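Local coordinates for RahU protein (Pseudomonas aeruginosa PAO1, PDB 6ZC2) that is an aegerolysin that interacts with the membrane lipid ceramide phosphorylethanolamine, at residues W29-R34 and C63-A68. Residues are numbered along the deposited sequence; the frame is centred on the assembly and turned at random.
With EDO (1,2-ethanediol), chain C; EDO (1,2-ethanediol), chain K.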
# COMPACT_ATOMS: atom_id res chain seq x y z
N TRP A 29 -13.07 2.64 0.25
CA TRP A 29 -13.72 2.02 -0.89
C TRP A 29 -12.89 0.84 -1.34
O TRP A 29 -11.66 0.90 -1.32
CB TRP A 29 -13.82 3.01 -2.06
CG TRP A 29 -14.71 4.17 -1.77
CD1 TRP A 29 -14.34 5.41 -1.32
CD2 TRP A 29 -16.13 4.20 -1.88
NE1 TRP A 29 -15.44 6.21 -1.16
CE2 TRP A 29 -16.56 5.49 -1.49
CE3 TRP A 29 -17.09 3.26 -2.28
CZ2 TRP A 29 -17.90 5.86 -1.49
CZ3 TRP A 29 -18.42 3.63 -2.27
CH2 TRP A 29 -18.81 4.92 -1.88
N GLY A 30 -13.55 -0.24 -1.76
CA GLY A 30 -12.87 -1.38 -2.35
C GLY A 30 -12.65 -2.52 -1.38
O GLY A 30 -13.27 -2.60 -0.31
N LYS A 31 -11.76 -3.43 -1.77
CA LYS A 31 -11.41 -4.59 -0.97
C LYS A 31 -9.91 -4.86 -1.11
O LYS A 31 -9.27 -4.40 -2.06
CB LYS A 31 -12.20 -5.83 -1.40
CG LYS A 31 -11.83 -6.38 -2.72
CD LYS A 31 -12.81 -7.47 -3.06
CE LYS A 31 -12.38 -8.19 -4.29
NZ LYS A 31 -13.28 -9.34 -4.65
N PHE A 32 -9.36 -5.61 -0.16
CA PHE A 32 -8.01 -6.15 -0.30
C PHE A 32 -8.11 -7.53 -0.93
O PHE A 32 -9.09 -8.26 -0.73
CB PHE A 32 -7.32 -6.26 1.07
CG PHE A 32 -6.90 -4.94 1.67
CD1 PHE A 32 -5.89 -4.18 1.09
CD2 PHE A 32 -7.50 -4.48 2.84
CE1 PHE A 32 -5.49 -2.98 1.66
CE2 PHE A 32 -7.10 -3.27 3.42
CZ PHE A 32 -6.10 -2.52 2.83
N TYR A 33 -7.08 -7.91 -1.70
CA TYR A 33 -7.06 -9.22 -2.33
C TYR A 33 -5.65 -9.80 -2.34
O TYR A 33 -4.66 -9.07 -2.23
CB TYR A 33 -7.66 -9.19 -3.74
CG TYR A 33 -6.88 -8.45 -4.80
CD1 TYR A 33 -7.04 -7.08 -4.99
CD2 TYR A 33 -6.04 -9.13 -5.68
CE1 TYR A 33 -6.37 -6.41 -6.01
CE2 TYR A 33 -5.37 -8.47 -6.71
CZ TYR A 33 -5.54 -7.11 -6.87
OH TYR A 33 -4.90 -6.45 -7.90
N ARG A 34 -5.57 -11.12 -2.49
CA ARG A 34 -4.29 -11.83 -2.53
C ARG A 34 -3.73 -11.71 -3.94
O ARG A 34 -4.15 -12.42 -4.85
CB ARG A 34 -4.49 -13.29 -2.12
CG ARG A 34 -3.19 -14.03 -1.85
CD ARG A 34 -3.41 -15.54 -1.70
NE ARG A 34 -4.39 -15.86 -0.66
CZ ARG A 34 -4.11 -15.98 0.63
NH1 ARG A 34 -2.87 -15.80 1.06
NH2 ARG A 34 -5.06 -16.28 1.50
N CYS A 63 -8.53 -3.50 -4.88
CA CYS A 63 -9.26 -3.15 -6.09
C CYS A 63 -10.68 -2.73 -5.72
O CYS A 63 -11.14 -2.94 -4.59
CB CYS A 63 -9.28 -4.30 -7.11
SG CYS A 63 -10.15 -5.80 -6.57
N GLY A 64 -11.37 -2.11 -6.68
CA GLY A 64 -12.77 -1.82 -6.48
C GLY A 64 -13.60 -3.09 -6.39
O GLY A 64 -13.22 -4.15 -6.88
N ARG A 65 -14.75 -2.98 -5.73
CA ARG A 65 -15.63 -4.13 -5.65
C ARG A 65 -16.18 -4.46 -7.04
O ARG A 65 -16.34 -3.58 -7.89
CB ARG A 65 -16.74 -3.91 -4.62
CG ARG A 65 -16.19 -3.82 -3.19
CD ARG A 65 -17.11 -4.41 -2.12
NE ARG A 65 -16.44 -4.56 -0.83
CZ ARG A 65 -15.83 -5.67 -0.42
NH1 ARG A 65 -15.25 -5.72 0.77
NH2 ARG A 65 -15.78 -6.74 -1.21
N GLU A 66 -16.44 -5.74 -7.28
CA GLU A 66 -16.73 -6.20 -8.63
C GLU A 66 -17.99 -5.52 -9.17
O GLU A 66 -19.02 -5.46 -8.49
CB GLU A 66 -16.90 -7.72 -8.65
CG GLU A 66 -16.85 -8.25 -10.06
CD GLU A 66 -16.72 -9.76 -10.16
OE1 GLU A 66 -17.12 -10.47 -9.21
OE2 GLU A 66 -16.23 -10.24 -11.21
N ASN A 67 -17.89 -5.00 -10.40
CA ASN A 67 -18.98 -4.35 -11.11
C ASN A 67 -19.51 -3.09 -10.41
O ASN A 67 -20.58 -2.59 -10.79
CB ASN A 67 -20.12 -5.32 -11.44
CG ASN A 67 -19.71 -6.33 -12.48
OD1 ASN A 67 -19.14 -5.97 -13.51
ND2 ASN A 67 -19.99 -7.60 -12.22
N ALA A 68 -18.79 -2.56 -9.43
CA ALA A 68 -19.23 -1.36 -8.73
C ALA A 68 -18.71 -0.11 -9.45
O ALA A 68 -17.61 -0.11 -10.02
CB ALA A 68 -18.73 -1.37 -7.29
C1 EDO C . -2.29 -9.24 1.34
O1 EDO C . -2.48 -10.45 0.58
C2 EDO C . -3.29 -8.21 0.86
O2 EDO C . -3.02 -7.86 -0.50
C1 EDO K . -3.41 -7.83 -12.19
O1 EDO K . -2.72 -9.08 -12.07
C2 EDO K . -3.83 -7.29 -10.83
O2 EDO K . -4.38 -8.33 -10.00
O HOH W 1 -15.91 -7.88 -5.01
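Lys-31 and Cys-63 exchange two backbone hydrogen bonds, the defining evidence for an antiparallel hydrogen-bonded pair. Lys-31 N gives its hydrogen to Cys-63 O at 2.9 Å with an N-H...O angle of 159°, and Cys-63 N returns one to Lys-31 O at 3.1 Å. Lys-31 O also accepts a hydrogen bond from Ser-62 OG, so two donors grip this carbonyl. Beyond the pair the chains stay close: Gly-30, with no side chain and a positive phi that glycine readily adopts, lets Cys-63 O come to 3.2 Å from its CA.

A water accepts from both Lys-31 NZ and Glu-66 N, tying the amine to the loop after Cys-63. The same amine is hydrogen-bonded to Tyr-3 OH. Arg-65 NH1 forms a salt bridge with Glu-41, whose carboxylate may partly offset the proximity of two like charges, Lys-31 NZ and Arg-65 NH2 being 5.0 Å apart. At the far end of the contact Tyr-33 OH is hydrogen-bonded to an ethanediol, presumably a crystallisation additive.

A chi1 of 70° directs the extended Lys-31 chain past Arg-65. Arg-65, bent at chi2, brings its guanidinium across this chain: Lys-31 CB lies over one guanidinium face, displaced from its centre, and Lys-31 CD is 3.6 Å from Arg-65 NH2. Farther along, Lys-31 CE passes 4.0 Å from Cys-63 SG. That sulfur also meets Tyr-33 CD1 at 3.7 Å, an oblique sulfur-aromatic contact 45° off the ring normal.

The pair joins strands 29-34 and 58-63, neighbours in one sheet of the aegerolysin beta-sandwich, where the second strand gives way to a loop with a type II turn from Arg-65 to Ala-68.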